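Separin (Saccharomyces cerevisiae, PDB 5U1T) is a caspase-like cysteine protease that cleaves the MCD1/SCC1 cohesin subunit at the onset of anaphase, allowing chromosomes to segregate. Local coordinates at residues L135-I140 and P151-L156; K144-Y149 and F183-S188; K177-F182 and G194-Q199. All coordinates share one frame; numbering follows the deposited sequence.

Interaction 1. Residues L135-I140 and P151-L156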
ATOM      1  N   LEU A 135       2.730  10.913 -66.872  1.00 58.04           N
ATOM      2  CA  LEU A 135       2.569   9.617 -67.528  1.00 59.17           C
ATOM      3  C   LEU A 135       1.129   9.452 -68.035  1.00 59.14           C
ATOM      4  O   LEU A 135       0.899   8.943 -69.131  1.00 59.75           O
ATOM      5  CB  LEU A 135       2.952   8.477 -66.588  1.00 52.88           C
ATOM      6  CG  LEU A 135       4.407   8.503 -66.084  1.00 64.66           C
ATOM      7  CD1 LEU A 135       4.651   7.552 -64.887  1.00 58.27           C
ATOM      8  CD2 LEU A 135       5.333   8.170 -67.215  1.00 59.06           C
ATOM      9  N   ALA A 136       0.170   9.909 -67.239  1.00 53.17           N
ATOM     10  CA  ALA A 136      -1.221   9.847 -67.627  1.00 55.94           C
ATOM     11  C   ALA A 136      -1.470  10.734 -68.841  1.00 61.36           C
ATOM     12  O   ALA A 136      -2.236  10.366 -69.744  1.00 62.33           O
ATOM     13  CB  ALA A 136      -2.119  10.248 -66.468  1.00 51.49           C
ATOM     14  N   LEU A 137      -0.831  11.896 -68.880  1.00 60.60           N
ATOM     15  CA  LEU A 137      -0.971  12.772 -70.044  1.00 59.70           C
ATOM     16  C   LEU A 137      -0.326  12.145 -71.276  1.00 59.19           C
ATOM     17  O   LEU A 137      -0.859  12.249 -72.377  1.00 64.65           O
ATOM     18  CB  LEU A 137      -0.369  14.149 -69.778  1.00 54.61           C
ATOM     19  CG  LEU A 137      -1.171  15.023 -68.814  1.00 53.85           C
ATOM     20  CD1 LEU A 137      -0.516  16.369 -68.632  1.00 53.34           C
ATOM     21  CD2 LEU A 137      -2.600  15.187 -69.266  1.00 51.91           C
ATOM     22  N   GLN A 138       0.814  11.488 -71.083  1.00 59.53           N
ATOM     23  CA  GLN A 138       1.487  10.763 -72.158  1.00 56.94           C
ATOM     24  C   GLN A 138       0.544   9.733 -72.755  1.00 61.21           C
ATOM     25  O   GLN A 138       0.404   9.650 -73.979  1.00 70.37           O
ATOM     26  CB  GLN A 138       2.770  10.089 -71.643  1.00 58.96           C
ATOM     27  CG  GLN A 138       3.551   9.241 -72.658  1.00 55.76           C
ATOM     28  CD  GLN A 138       4.117  10.050 -73.825  1.00 65.70           C
ATOM     29  OE1 GLN A 138       4.238  11.277 -73.756  1.00 59.01           O
ATOM     30  NE2 GLN A 138       4.458   9.356 -74.911  1.00 66.11           N
ATOM     31  N   ILE A 139      -0.117   8.966 -71.893  1.00 59.50           N
ATOM     32  CA  ILE A 139      -1.046   7.931 -72.325  1.00 60.47           C
ATOM     33  C   ILE A 139      -2.221   8.543 -73.092  1.00 62.08           C
ATOM     34  O   ILE A 139      -2.546   8.073 -74.186  1.00 65.86           O
ATOM     35  CB  ILE A 139      -1.553   7.096 -71.120  1.00 61.44           C
ATOM     36  CG1 ILE A 139      -0.378   6.364 -70.470  1.00 61.03           C
ATOM     37  CG2 ILE A 139      -2.595   6.089 -71.555  1.00 55.64           C
ATOM     38  CD1 ILE A 139      -0.736   5.566 -69.250  1.00 57.66           C
ATOM     39  N   ILE A 140      -2.834   9.597 -72.544  1.00 59.74           N
ATOM     40  CA  ILE A 140      -3.962  10.271 -73.205  1.00 60.51           C
ATOM     41  C   ILE A 140      -3.539  10.741 -74.591  1.00 67.44           C
ATOM     42  O   ILE A 140      -4.301  10.688 -75.575  1.00 67.61           O
ATOM     43  CB  ILE A 140      -4.475  11.475 -72.386  1.00 63.28           C
ATOM     44  CG1 ILE A 140      -4.968  11.018 -71.013  1.00 60.06           C
ATOM     45  CG2 ILE A 140      -5.597  12.191 -73.119  1.00 59.44           C
ATOM     46  CD1 ILE A 140      -5.365  12.143 -70.095  1.00 58.78           C
ATOM     47  N   PRO A 151     -12.028  18.865 -71.601  1.00 62.85           N
ATOM     48  CA  PRO A 151     -12.374  19.711 -70.446  1.00 71.42           C
ATOM     49  C   PRO A 151     -11.611  19.350 -69.165  1.00 72.27           C
ATOM     50  O   PRO A 151     -11.378  20.217 -68.325  1.00 70.73           O
ATOM     51  CB  PRO A 151     -13.869  19.460 -70.261  1.00 66.72           C
ATOM     52  CG  PRO A 151     -14.088  18.107 -70.851  1.00 69.39           C
ATOM     53  CD  PRO A 151     -13.168  18.034 -72.028  1.00 59.94           C
ATOM     54  N   HIS A 152     -11.211  18.097 -69.016  1.00 68.63           N
ATOM     55  CA  HIS A 152     -10.430  17.729 -67.840  1.00 67.83           C
ATOM     56  C   HIS A 152      -8.986  18.199 -67.940  1.00 66.42           C
ATOM     57  O   HIS A 152      -8.368  18.571 -66.940  1.00 68.66           O
ATOM     58  CB  HIS A 152     -10.469  16.226 -67.636  1.00 62.31           C
ATOM     59  CG  HIS A 152     -11.853  15.677 -67.619  1.00 61.57           C
ATOM     60  ND1 HIS A 152     -12.860  16.248 -66.875  1.00 62.00           N
ATOM     61  CD2 HIS A 152     -12.401  14.613 -68.250  1.00 57.00           C
ATOM     62  CE1 HIS A 152     -13.973  15.559 -67.049  1.00 62.55           C
ATOM     63  NE2 HIS A 152     -13.721  14.562 -67.878  1.00 64.58           N
ATOM     64  N   ILE A 153      -8.443  18.166 -69.148  1.00 65.18           N
ATOM     65  CA  ILE A 153      -7.073  18.582 -69.344  1.00 63.09           C
ATOM     66  C   ILE A 153      -7.006  20.087 -69.188  1.00 63.26           C
ATOM     67  O   ILE A 153      -6.061  20.622 -68.607  1.00 62.95           O
ATOM     68  CB  ILE A 153      -6.552  18.127 -70.698  1.00 64.96           C
ATOM     69  CG1 ILE A 153      -6.192  16.650 -70.608  1.00 65.94           C
ATOM     70  CG2 ILE A 153      -5.329  18.905 -71.097  1.00 63.47           C
ATOM     71  CD1 ILE A 153      -6.240  15.964 -71.915  1.00 73.13           C
ATOM     72  N   LEU A 154      -8.040  20.768 -69.666  1.00 67.58           N
ATOM     73  CA  LEU A 154      -8.125  22.203 -69.464  1.00 71.52           C
ATOM     74  C   LEU A 154      -8.272  22.524 -67.974  1.00 67.72           C
ATOM     75  O   LEU A 154      -7.537  23.359 -67.457  1.00 72.24           O
ATOM     76  CB  LEU A 154      -9.277  22.796 -70.272  1.00 73.01           C
ATOM     77  CG  LEU A 154      -9.073  22.769 -71.796  1.00 74.03           C
ATOM     78  CD1 LEU A 154     -10.244  23.398 -72.554  1.00 70.45           C
ATOM     79  CD2 LEU A 154      -7.754  23.422 -72.204  1.00 71.39           C
ATOM     80  N   GLU A 155      -9.186  21.840 -67.282  1.00 74.76           N
ATOM     81  CA  GLU A 155      -9.420  22.055 -65.838  1.00 76.17           C
ATOM     82  C   GLU A 155      -8.137  21.878 -65.009  1.00 71.10           C
ATOM     83  O   GLU A 155      -7.805  22.706 -64.152  1.00 65.77           O
ATOM     84  CB  GLU A 155     -10.521  21.106 -65.332  1.00 71.47           C
ATOM     85  CG  GLU A 155     -10.507  20.833 -63.825  1.00 81.46           C
ATOM     86  CD  GLU A 155     -10.976  22.015 -62.970  1.00 88.10           C
ATOM     87  OE1 GLU A 155     -10.925  21.901 -61.717  1.00 85.43           O
ATOM     88  OE2 GLU A 155     -11.397  23.050 -63.542  1.00 88.91           O
ATOM     89  N   LEU A 156      -7.435  20.788 -65.298  1.00 65.59           N
ATOM     90  CA  LEU A 156      -6.095  20.526 -64.796  1.00 57.15           C
ATOM     91  C   LEU A 156      -5.183  21.734 -64.920  1.00 67.86           C
ATOM     92  O   LEU A 156      -4.702  22.275 -63.927  1.00 73.62           O
ATOM     93  CB  LEU A 156      -5.483  19.352 -65.559  1.00 57.36           C
ATOM     94  CG  LEU A 156      -4.018  19.060 -65.289  1.00 57.20           C
ATOM     95  CD1 LEU A 156      -3.937  18.578 -63.874  1.00 68.11           C
ATOM     96  CD2 LEU A 156      -3.473  18.027 -66.260  1.00 55.13           C
TER

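Interaction 2. Residues K144-Y149 and F183-S188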
ATOM      1  N   LYS A 144      -4.582   8.948 -78.292  1.00 66.94           N
ATOM      2  CA  LYS A 144      -5.278   9.931 -79.130  1.00 70.31           C
ATOM      3  C   LYS A 144      -6.642  10.278 -78.550  1.00 66.35           C
ATOM      4  O   LYS A 144      -7.616  10.460 -79.282  1.00 69.35           O
ATOM      5  CB  LYS A 144      -5.439   9.427 -80.574  1.00 65.22           C
ATOM      6  CG  LYS A 144      -4.173   8.877 -81.203  1.00 70.94           C
ATOM      7  CD  LYS A 144      -4.112   9.230 -82.680  1.00 72.43           C
ATOM      8  CE  LYS A 144      -3.029   8.441 -83.391  1.00 81.65           C
ATOM      9  NZ  LYS A 144      -3.103   7.001 -82.999  1.00 85.94           N
ATOM     10  N   LEU A 145      -6.706  10.378 -77.228  1.00 61.83           N
ATOM     11  CA  LEU A 145      -7.980  10.632 -76.562  1.00 63.29           C
ATOM     12  C   LEU A 145      -8.066  12.066 -76.078  1.00 60.70           C
ATOM     13  O   LEU A 145      -8.813  12.371 -75.152  1.00 60.91           O
ATOM     14  CB  LEU A 145      -8.177   9.671 -75.395  1.00 58.54           C
ATOM     15  CG  LEU A 145      -8.224   8.200 -75.780  1.00 61.47           C
ATOM     16  CD1 LEU A 145      -8.278   7.340 -74.519  1.00 59.38           C
ATOM     17  CD2 LEU A 145      -9.406   7.925 -76.717  1.00 56.40           C
ATOM     18  N   VAL A 146      -7.308  12.949 -76.720  1.00 54.15           N
ATOM     19  CA  VAL A 146      -7.209  14.313 -76.240  1.00 57.75           C
ATOM     20  C   VAL A 146      -8.569  14.999 -76.332  1.00 64.68           C
ATOM     21  O   VAL A 146      -8.993  15.678 -75.400  1.00 64.72           O
ATOM     22  CB  VAL A 146      -6.125  15.100 -77.011  1.00 60.77           C
ATOM     23  CG1 VAL A 146      -6.079  16.546 -76.564  1.00 57.57           C
ATOM     24  CG2 VAL A 146      -4.755  14.449 -76.812  1.00 56.25           C
ATOM     25  N   ASP A 147      -9.273  14.778 -77.436  1.00 70.51           N
ATOM     26  CA  ASP A 147     -10.601  15.360 -77.630  1.00 72.72           C
ATOM     27  C   ASP A 147     -11.596  15.044 -76.490  1.00 66.08           C
ATOM     28  O   ASP A 147     -12.279  15.937 -75.992  1.00 67.09           O
ATOM     29  CB  ASP A 147     -11.190  14.896 -78.975  1.00 84.65           C
ATOM     30  CG  ASP A 147     -10.846  15.841 -80.133  1.00 84.79           C
ATOM     31  OD1 ASP A 147     -10.249  16.915 -79.863  1.00 81.44           O
ATOM     32  OD2 ASP A 147     -11.183  15.512 -81.307  1.00 84.44           O
ATOM     33  N   GLU A 148     -11.676  13.780 -76.084  1.00 69.00           N
ATOM     34  CA  GLU A 148     -12.609  13.371 -75.034  1.00 67.40           C
ATOM     35  C   GLU A 148     -12.147  13.811 -73.656  1.00 67.77           C
ATOM     36  O   GLU A 148     -12.961  13.974 -72.745  1.00 70.92           O
ATOM     37  CB  GLU A 148     -12.818  11.852 -75.042  1.00 66.21           C
ATOM     38  CG  GLU A 148     -11.694  11.038 -75.677  1.00 71.77           C
ATOM     39  CD  GLU A 148     -11.734  11.063 -77.199  1.00 71.15           C
ATOM     40  OE1 GLU A 148     -12.274  10.117 -77.810  1.00 73.09           O
ATOM     41  OE2 GLU A 148     -11.228  12.043 -77.785  1.00 73.60           O
ATOM     42  N   TYR A 149     -10.847  14.005 -73.488  1.00 64.30           N
ATOM     43  CA  TYR A 149     -10.333  14.408 -72.188  1.00 62.91           C
ATOM     44  C   TYR A 149     -10.300  15.913 -72.030  1.00 66.36           C
ATOM     45  O   TYR A 149      -9.961  16.420 -70.964  1.00 66.50           O
ATOM     46  CB  TYR A 149      -8.935  13.843 -71.979  1.00 63.78           C
ATOM     47  CG  TYR A 149      -8.908  12.532 -71.235  1.00 64.14           C
ATOM     48  CD1 TYR A 149      -8.990  11.332 -71.917  1.00 61.32           C
ATOM     49  CD2 TYR A 149      -8.796  12.496 -69.856  1.00 63.64           C
ATOM     50  CE1 TYR A 149      -8.962  10.131 -71.255  1.00 63.10           C
ATOM     51  CE2 TYR A 149      -8.767  11.291 -69.179  1.00 66.96           C
ATOM     52  CZ  TYR A 149      -8.848  10.108 -69.887  1.00 67.64           C
ATOM     53  OH  TYR A 149      -8.824   8.894 -69.232  1.00 65.58           O
ATOM     54  N   PHE A 183      -1.015  20.959 -77.643  1.00 83.77           N
ATOM     55  CA  PHE A 183      -1.355  22.102 -78.452  1.00 84.97           C
ATOM     56  C   PHE A 183      -1.338  21.681 -79.883  1.00 84.09           C
ATOM     57  O   PHE A 183      -2.193  22.042 -80.658  1.00 82.46           O
ATOM     58  CB  PHE A 183      -0.318  23.174 -78.235  1.00 86.48           C
ATOM     59  CG  PHE A 183      -0.250  24.183 -79.325  1.00 90.03           C
ATOM     60  CD1 PHE A 183      -1.212  25.158 -79.438  1.00 88.67           C
ATOM     61  CD2 PHE A 183       0.803  24.182 -80.206  1.00 89.44           C
ATOM     62  CE1 PHE A 183      -1.134  26.102 -80.430  1.00 89.31           C
ATOM     63  CE2 PHE A 183       0.887  25.118 -81.202  1.00 87.28           C
ATOM     64  CZ  PHE A 183      -0.083  26.080 -81.312  1.00 88.79           C
ATOM     65  N   SER A 184      -0.345  20.894 -80.229  1.00 84.97           N
ATOM     66  CA  SER A 184      -0.238  20.399 -81.593  1.00 80.60           C
ATOM     67  C   SER A 184      -1.457  19.576 -82.032  1.00 82.76           C
ATOM     68  O   SER A 184      -2.083  19.892 -83.050  1.00 87.72           O
ATOM     69  CB  SER A 184       1.034  19.563 -81.749  1.00 75.51           C
ATOM     70  OG  SER A 184       0.908  18.700 -82.868  1.00 74.57           O
ATOM     71  N   VAL A 185      -1.802  18.534 -81.273  1.00 79.51           N
ATOM     72  CA  VAL A 185      -2.802  17.566 -81.741  1.00 75.47           C
ATOM     73  C   VAL A 185      -4.252  17.982 -81.527  1.00 75.08           C
ATOM     74  O   VAL A 185      -5.144  17.416 -82.152  1.00 74.05           O
ATOM     75  CB  VAL A 185      -2.631  16.190 -81.066  1.00 71.99           C
ATOM     76  CG1 VAL A 185      -1.326  15.546 -81.470  1.00 68.69           C
ATOM     77  CG2 VAL A 185      -2.724  16.334 -79.571  1.00 78.16           C
ATOM     78  N   THR A 186      -4.499  18.949 -80.649  1.00 75.25           N
ATOM     79  CA  THR A 186      -5.874  19.274 -80.284  1.00 77.85           C
ATOM     80  C   THR A 186      -6.634  19.941 -81.440  1.00 82.49           C
ATOM     81  O   THR A 186      -6.072  20.729 -82.222  1.00 79.22           O
ATOM     82  CB  THR A 186      -5.929  20.178 -79.028  1.00 79.78           C
ATOM     83  OG1 THR A 186      -7.292  20.436 -78.677  1.00 69.46           O
ATOM     84  CG2 THR A 186      -5.214  21.491 -79.269  1.00 78.73           C
ATOM     85  N   THR A 187      -7.914  19.598 -81.560  1.00 75.10           N
ATOM     86  CA  THR A 187      -8.745  20.168 -82.606  1.00 78.30           C
ATOM     87  C   THR A 187      -9.460  21.404 -82.069  1.00 84.01           C
ATOM     88  O   THR A 187     -10.219  22.058 -82.792  1.00 83.28           O
ATOM     89  CB  THR A 187      -9.784  19.147 -83.161  1.00 83.43           C
ATOM     90  OG1 THR A 187     -10.518  18.553 -82.087  1.00 87.10           O
ATOM     91  CG2 THR A 187      -9.096  18.036 -83.947  1.00 86.67           C
ATOM     92  N   SER A 188      -9.216  21.727 -80.802  1.00 78.78           N
ATOM     93  CA  SER A 188      -9.775  22.945 -80.231  1.00 78.26           C
ATOM     94  C   SER A 188      -8.907  23.555 -79.139  1.00 81.08           C
ATOM     95  O   SER A 188      -7.990  22.912 -78.625  1.00 85.06           O
ATOM     96  CB  SER A 188     -11.167  22.680 -79.675  1.00 73.93           C
ATOM     97  OG  SER A 188     -11.755  23.893 -79.244  1.00 77.35           O
TER

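Interaction 3. Residues K177-F182 and G194-Q199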
ATOM      1  N   LYS A 177       6.869  20.276 -72.594  1.00 73.22           N
ATOM      2  CA  LYS A 177       6.883  19.585 -73.877  1.00 69.27           C
ATOM      3  C   LYS A 177       5.550  18.877 -74.095  1.00 76.65           C
ATOM      4  O   LYS A 177       5.025  18.846 -75.209  1.00 79.79           O
ATOM      5  CB  LYS A 177       8.032  18.584 -73.944  1.00 64.78           C
ATOM      6  CG  LYS A 177       8.265  18.014 -75.302  1.00 57.37           C
ATOM      7  CD  LYS A 177       9.315  16.935 -75.286  1.00 66.57           C
ATOM      8  CE  LYS A 177       9.580  16.458 -76.708  1.00 71.88           C
ATOM      9  NZ  LYS A 177      10.376  15.206 -76.748  1.00 78.67           N
ATOM     10  N   ILE A 178       5.010  18.303 -73.021  1.00 75.89           N
ATOM     11  CA  ILE A 178       3.712  17.637 -73.061  1.00 69.33           C
ATOM     12  C   ILE A 178       2.630  18.627 -73.495  1.00 69.60           C
ATOM     13  O   ILE A 178       1.737  18.277 -74.262  1.00 72.50           O
ATOM     14  CB  ILE A 178       3.378  16.994 -71.685  1.00 68.83           C
ATOM     15  CG1 ILE A 178       3.961  15.583 -71.612  1.00 65.00           C
ATOM     16  CG2 ILE A 178       1.893  16.923 -71.451  1.00 66.02           C
ATOM     17  CD1 ILE A 178       3.437  14.649 -72.694  1.00 66.68           C
ATOM     18  N   VAL A 179       2.750  19.871 -73.037  1.00 68.39           N
ATOM     19  CA  VAL A 179       1.810  20.937 -73.378  1.00 71.97           C
ATOM     20  C   VAL A 179       1.832  21.315 -74.868  1.00 80.84           C
ATOM     21  O   VAL A 179       0.784  21.494 -75.494  1.00 82.07           O
ATOM     22  CB  VAL A 179       2.093  22.196 -72.539  1.00 71.52           C
ATOM     23  CG1 VAL A 179       1.203  23.355 -72.970  1.00 74.38           C
ATOM     24  CG2 VAL A 179       1.893  21.894 -71.075  1.00 70.80           C
ATOM     25  N   LEU A 180       3.028  21.429 -75.406  1.00 78.06           N
ATOM     26  CA  LEU A 180       3.200  21.774 -76.782  1.00 77.65           C
ATOM     27  C   LEU A 180       2.627  20.693 -77.633  1.00 81.20           C
ATOM     28  O   LEU A 180       1.983  20.958 -78.628  1.00 80.84           O
ATOM     29  CB  LEU A 180       4.669  21.902 -77.103  1.00 85.24           C
ATOM     30  CG  LEU A 180       4.914  22.136 -78.583  1.00 89.13           C
ATOM     31  CD1 LEU A 180       4.564  23.574 -78.890  1.00 88.63           C
ATOM     32  CD2 LEU A 180       6.353  21.837 -78.947  1.00 83.72           C
ATOM     33  N   SER A 181       2.833  19.454 -77.230  1.00 74.49           N
ATOM     34  CA  SER A 181       2.320  18.356 -78.010  1.00 78.93           C
ATOM     35  C   SER A 181       0.800  18.282 -77.951  1.00 78.50           C
ATOM     36  O   SER A 181       0.172  17.850 -78.887  1.00 79.29           O
ATOM     37  CB  SER A 181       3.006  17.057 -77.644  1.00 69.83           C
ATOM     38  OG  SER A 181       2.227  16.347 -76.736  1.00 80.10           O
ATOM     39  N   PHE A 182       0.209  18.698 -76.850  1.00 73.38           N
ATOM     40  CA  PHE A 182      -1.231  18.729 -76.768  1.00 76.32           C
ATOM     41  C   PHE A 182      -1.720  19.846 -77.667  1.00 78.54           C
ATOM     42  O   PHE A 182      -2.699  19.707 -78.371  1.00 77.81           O
ATOM     43  CB  PHE A 182      -1.680  18.944 -75.335  1.00 79.09           C
ATOM     44  CG  PHE A 182      -2.036  17.681 -74.631  1.00 74.74           C
ATOM     45  CD1 PHE A 182      -1.084  16.721 -74.395  1.00 75.17           C
ATOM     46  CD2 PHE A 182      -3.321  17.442 -74.238  1.00 74.48           C
ATOM     47  CE1 PHE A 182      -1.400  15.549 -73.771  1.00 74.44           C
ATOM     48  CE2 PHE A 182      -3.649  16.270 -73.608  1.00 72.65           C
ATOM     49  CZ  PHE A 182      -2.688  15.324 -73.372  1.00 71.71           C
ATOM     50  N   GLY A 194      -1.399  27.081 -76.212  1.00 83.59           N
ATOM     51  CA  GLY A 194      -0.406  28.089 -76.551  1.00 80.91           C
ATOM     52  C   GLY A 194      -0.068  29.018 -75.392  1.00 79.43           C
ATOM     53  O   GLY A 194       1.088  29.132 -74.995  1.00 82.48           O
ATOM     54  N   LEU A 195      -1.086  29.669 -74.839  1.00 75.54           N
ATOM     55  CA  LEU A 195      -0.915  30.560 -73.698  1.00 80.24           C
ATOM     56  C   LEU A 195      -0.170  29.889 -72.544  1.00 89.81           C
ATOM     57  O   LEU A 195       0.757  30.472 -71.963  1.00 90.95           O
ATOM     58  CB  LEU A 195      -2.279  31.062 -73.211  1.00 84.17           C
ATOM     59  CG  LEU A 195      -3.022  32.096 -74.064  1.00 81.89           C
ATOM     60  CD1 LEU A 195      -4.505  32.102 -73.744  1.00 81.87           C
ATOM     61  CD2 LEU A 195      -2.441  33.476 -73.830  1.00 86.15           C
ATOM     62  N   LYS A 196      -0.579  28.664 -72.207  1.00 87.34           N
ATOM     63  CA  LYS A 196       0.035  27.928 -71.107  1.00 83.71           C
ATOM     64  C   LYS A 196       1.496  27.585 -71.403  1.00 82.98           C
ATOM     65  O   LYS A 196       2.352  27.695 -70.519  1.00 84.43           O
ATOM     66  CB  LYS A 196      -0.749  26.646 -70.812  1.00 80.18           C
ATOM     67  CG  LYS A 196      -0.192  25.831 -69.635  1.00 71.48           C
ATOM     68  CD  LYS A 196      -0.194  26.638 -68.358  1.00 66.98           C
ATOM     69  CE  LYS A 196      -1.597  27.018 -67.930  1.00 67.66           C
ATOM     70  NZ  LYS A 196      -1.618  27.734 -66.619  1.00 69.37           N
ATOM     71  N   PHE A 197       1.764  27.164 -72.641  1.00 80.17           N
ATOM     72  CA  PHE A 197       3.102  26.756 -73.069  1.00 81.73           C
ATOM     73  C   PHE A 197       4.098  27.908 -73.044  1.00 87.48           C
ATOM     74  O   PHE A 197       5.250  27.736 -72.626  1.00 86.65           O
ATOM     75  CB  PHE A 197       3.054  26.149 -74.475  1.00 79.35           C
ATOM     76  CG  PHE A 197       4.396  26.088 -75.160  1.00 83.90           C
ATOM     77  CD1 PHE A 197       5.287  25.063 -74.883  1.00 84.05           C
ATOM     78  CD2 PHE A 197       4.763  27.052 -76.093  1.00 84.60           C
ATOM     79  CE1 PHE A 197       6.522  25.009 -75.515  1.00 88.30           C
ATOM     80  CE2 PHE A 197       5.989  26.998 -76.721  1.00 88.57           C
ATOM     81  CZ  PHE A 197       6.868  25.974 -76.437  1.00 88.89           C
ATOM     82  N   LEU A 198       3.662  29.076 -73.513  1.00 89.32           N
ATOM     83  CA  LEU A 198       4.497  30.275 -73.443  1.00 93.37           C
ATOM     84  C   LEU A 198       4.767  30.609 -71.982  1.00 88.65           C
ATOM     85  O   LEU A 198       5.913  30.855 -71.595  1.00 89.11           O
ATOM     86  CB  LEU A 198       3.842  31.467 -74.161  1.00 91.58           C
ATOM     87  CG  LEU A 198       3.659  31.312 -75.674  1.00 88.52           C
ATOM     88  CD1 LEU A 198       3.108  32.586 -76.315  1.00 88.79           C
ATOM     89  CD2 LEU A 198       4.963  30.892 -76.334  1.00 86.22           C
ATOM     90  N   GLN A 199       3.707  30.598 -71.179  1.00 88.87           N
ATOM     91  CA  GLN A 199       3.825  30.871 -69.752  1.00 90.73           C
ATOM     92  C   GLN A 199       4.867  29.964 -69.097  1.00 88.34           C
ATOM     93  O   GLN A 199       5.734  30.445 -68.378  1.00 89.97           O
ATOM     94  CB  GLN A 199       2.469  30.710 -69.068  1.00 86.56           C
ATOM     95  CG  GLN A 199       2.521  30.748 -67.544  1.00 88.26           C
ATOM     96  CD  GLN A 199       1.344  30.025 -66.904  1.00 85.46           C
ATOM     97  OE1 GLN A 199       0.317  29.790 -67.547  1.00 85.81           O
ATOM     98  NE2 GLN A 199       1.493  29.658 -65.642  1.00 84.79           N
TER

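Interaction 1. Residues L135-I140 and P151-L156
Leu137 and Ile140 face Ile153 and Leu156 across an α-α hairpin, the pair of consecutive antiparallel helices 129-142 and 146-158 in the helical region of separase. The segments run at 150° to each other and their axes come no closer than 12.7 Å, a wide spacing bridged by leucine and isoleucine side chains; even the nearest CA pair, Leu137 CA and Ile153 CA, is 8.5 Å apart.

All the contacts between the two segments are apolar. Leu137 does double duty: its CD1 meets CD2 of Leu156 end to end at 4.1 Å, while its other methyl, CD2, passes beside Ile153 CG1 (4.1 Å), the two side chains running antiparallel. Leu156 can reach across because its CG stands opposite the backbone N (chi1 172°). Other helices pack round the same groups: Leu117 of helix 113-117 touches Leu137, Ile140 and Leu156, and Phe182 of helix 172-185 rests on both Leu137 and Ile153.

Two polar side chains turn to other partners: Glu155 OE1 forms a salt bridge with Arg334 and a hydrogen bond with Tyr163 OH, and Gln138 OE1 is bonded to the backbone of the other protein chain of the assembly. One turn along from Leu137, the branch methyl CG2 of Ile140 meets the terminal CD1 of Ile153 tip to tip at 4.0 Å.

Interaction 2. Residues K144-Y149 and F183-S188
Asp147 and Thr187 make the one hydrogen bond across this contact: Thr187 OG1 donates to Asp147 OD1 over 2.8 Å, on the syn lone pair, the side that faces OD2. The hydroxyl can point at the carboxylate because it sits between the backbone N and the carbonyl carbon of Thr187 (chi1 51°), and the two side chains cross at about a right angle. Beside this exposed bond, CG2 of Val146 touches CG2 of Val185 at 3.9 Å, again nearly at right angles, and Val146 CG1 lies 4.4 Å from Thr186 CB.

The next shell shapes the loop that carries Thr187. Thr186 OG1 donates to Ser188 O at 2.6 Å, approaching a lone pair within the plane of that carbonyl, and Ser188 OG is in turn tied to Glu231 O. Leu141, from helix 129-142, packs on both Val146 and Val185, while Phe193 of helix 190-203 touches Thr186.

Lys144, with positive phi, ends the preceding helix in a Schellman motif, after which helix 146-158 begins; Thr186 is where helix 172-185 gives way to loop. The contact thus joins the turn that starts helix 146-158 to the end of helix 172-185, linking two α-α hairpins of the helical domain.

Interaction 3. Residues K177-F182 and G194-Q199
The α-α hairpin of helices 172-185 and 190-203 packs through Phe197, which lies against Val179 and Leu180. The two segments are antiparallel, at 157°, with their axes 9.1 Å apart at closest approach, and no hydrogen bond joins them.

The ring of Phe197 carries a CH-pi contact: Leu180 CD1 sits over one face, 4.1 Å from the centroid and only 9° off the ring normal. Leu180 and Phe197 run alongside one another in the same direction, so that CB of Leu180 also touches the ring at Phe197 CD1, 3.9 Å away. Val179 points into the interface closer to the backbone, its CG1 3.7 Å from CB of Phe197. Replacing the phenylalanine by an alanine would spare the CB contact but is likely to leave Leu180 CD1 without its aromatic face and open a gap between the helices.

Val179 CG1 also brushes the aliphatic part of Lys196, at CG. The amino group of that lysine turns off to a salt bridge with Asp160, and Phe242 of helix 236-250 packs on its side chain. Within its own helix, Lys196 NZ gives a further hydrogen bond to Gln199 OE1, at 3.0 Å and tilted 16° from the amide carbonyl plane.

In the fold
From the N terminus, helix 129-142 turns back into helix 146-158, and interaction 1 closes the first of the two hairpins. Interaction 2 starts in that turn, before interaction 1 is complete, and spans to the end of helix 172-185, so the two cross along the chain. Interaction 3, which follows interaction 1 in series, closes the second hairpin and crosses interaction 2 along the chain, the two sharing helix 172-185. Interaction 2 thus ties the hairpins together at their turns, while Phe182 and Ile178 join them along their lengths: Phe182 CD2 lies 3.7 Å from Val146 CG1, and Ile178 CG2 lies 3.7 Å from Leu137 CD1. These four helices lie far from the chain's centre and away from the proposed catalytic cysteine.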